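Local atomic coordinates of fiber protein (PDB entry 6ITX), a protein that forms the fibre of an avian adenovirus, whose trimeric C-terminal head probably binds a host receptor and attaches the virus to the cell. Residues M99-N102 against L103-G107. Numbering follows the deposited sequence.
Sequences MGNN and LFDSG
Asn101 opens a tight turn and grips the chain ahead with both ends of its side-chain amide: OD1 within the turn, ND2 just beyond it. Its OD1 accepts the backbone N-H of Leu103, OD1 to N 2.9 Å, with the donor well above the plane of the amide rather than on a lone pair. The ND2 reaches further round the bend to Asp105, ND2 to OD1 2.8 Å. That second bond is fairly straight, 162° at the hydrogen; the carboxylate oxygen lies close to the plane of the Asn101 amide and ND2 approaches it almost end-on, in line with its bond to the carboxylate carbon, while the two flat groups are turned 45° apart. Together the two bonds fix which way round the amide lies and should limit its rotation. With its CG swung anti to the backbone N (chi1 168°), Asn101 turns its amide into the bend, an Asx turn through Leu103 N laid over a type I beta turn from Asn101 to Phe104. The turn's own bond, Phe104 N to Asn101 O, is long at 3.3 Å. That same carbonyl oxygen sits over one face of the Phe104 ring, nearer its edge than its centre.

The turn lies at the surface of the fibre head, where strand 95-100 gives way to the loop leading to strand 110-114. Phe104 folds back onto Ala123 and Tyr125 of strand 118-131 and Gln140 and Lys142 of strand 134-144, while Asn102 and Leu103 pack on Ile201 of a second subunit.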
loop_
_atom_site.group_PDB
_atom_site.type_symbol
_atom_site.label_atom_id
_atom_site.label_comp_id
_atom_site.label_asym_id
_atom_site.label_seq_id
_atom_site.Cartn_x
_atom_site.Cartn_y
_atom_site.Cartn_z
ATOM N N MET A 99 -9.149 10.847 -14.471
ATOM C CA MET A 99 -8.519 11.429 -15.646
ATOM C C MET A 99 -8.184 10.337 -16.646
ATOM O O MET A 99 -7.904 9.197 -16.273
ATOM C CB MET A 99 -7.261 12.201 -15.269
ATOM C CG MET A 99 -7.323 12.740 -13.856
ATOM S SD MET A 99 -5.758 13.446 -13.372
ATOM C CE MET A 99 -6.221 14.017 -11.762
ATOM N N GLY A 100 -8.217 10.693 -17.919
ATOM C CA GLY A 100 -7.973 9.715 -18.944
ATOM C C GLY A 100 -9.225 8.919 -19.252
ATOM O O GLY A 100 -10.344 9.279 -18.874
ATOM N N ASN A 101 -9.017 7.797 -19.939
ATOM C CA ASN A 101 -10.089 7.033 -20.568
ATOM C C ASN A 101 -9.939 5.576 -20.160
ATOM O O ASN A 101 -9.026 4.888 -20.638
ATOM C CB ASN A 101 -10.026 7.188 -22.086
ATOM C CG ASN A 101 -10.915 6.213 -22.816
ATOM O OD1 ASN A 101 -11.915 5.736 -22.287
ATOM N ND2 ASN A 101 -10.569 5.932 -24.057
ATOM N N ASN A 102 -10.844 5.095 -19.302
ATOM C CA ASN A 102 -10.714 3.715 -18.846
ATOM C C ASN A 102 -10.976 2.689 -19.942
ATOM O O ASN A 102 -10.765 1.497 -19.705
ATOM C CB ASN A 102 -11.640 3.428 -17.666
ATOM C CG ASN A 102 -13.109 3.543 -18.024
ATOM O OD1 ASN A 102 -13.456 3.852 -19.163
ATOM N ND2 ASN A 102 -13.979 3.316 -17.044
ATOM N N LEU A 103 -11.407 3.093 -21.131
ATOM C CA LEU A 103 -11.666 2.085 -22.146
ATOM C C LEU A 103 -10.484 1.822 -23.064
ATOM O O LEU A 103 -10.539 0.859 -23.832
ATOM C CB LEU A 103 -12.874 2.465 -22.987
ATOM C CG LEU A 103 -14.196 2.136 -22.300
ATOM C CD1 LEU A 103 -15.316 2.546 -23.224
ATOM C CD2 LEU A 103 -14.279 0.657 -21.894
ATOM N N PHE A 104 -9.421 2.631 -22.984
ATOM C CA PHE A 104 -8.232 2.483 -23.829
ATOM C C PHE A 104 -8.611 2.232 -25.285
ATOM O O PHE A 104 -8.019 1.397 -25.973
ATOM C CB PHE A 104 -7.310 1.378 -23.303
ATOM C CG PHE A 104 -6.979 1.507 -21.834
ATOM C CD1 PHE A 104 -6.208 2.567 -21.371
ATOM C CD2 PHE A 104 -7.453 0.569 -20.915
ATOM C CE1 PHE A 104 -5.911 2.693 -20.012
ATOM C CE2 PHE A 104 -7.161 0.685 -19.572
ATOM C CZ PHE A 104 -6.390 1.756 -19.117
ATOM N N ASP A 105 -9.625 2.958 -25.754
ATOM C CA ASP A 105 -10.065 2.905 -27.143
ATOM C C ASP A 105 -9.875 4.242 -27.850
ATOM O O ASP A 105 -10.429 4.442 -28.932
ATOM C CB ASP A 105 -11.534 2.484 -27.216
ATOM C CG ASP A 105 -12.466 3.496 -26.548
ATOM O OD1 ASP A 105 -11.973 4.521 -26.011
ATOM O OD2 ASP A 105 -13.701 3.274 -26.566
ATOM N N SER A 106 -9.118 5.162 -27.252
ATOM C CA SER A 106 -8.975 6.540 -27.704
ATOM C C SER A 106 -7.535 6.880 -28.082
ATOM O O SER A 106 -7.155 8.054 -28.086
ATOM C CB SER A 106 -9.498 7.472 -26.609
ATOM O OG SER A 106 -8.811 8.716 -26.559
ATOM N N GLY A 107 -6.715 5.881 -28.405
ATOM C CA GLY A 107 -5.358 6.139 -28.844
ATOM C C GLY A 107 -4.407 6.344 -27.683
ATOM O O GLY A 107 -4.747 6.176 -26.510
#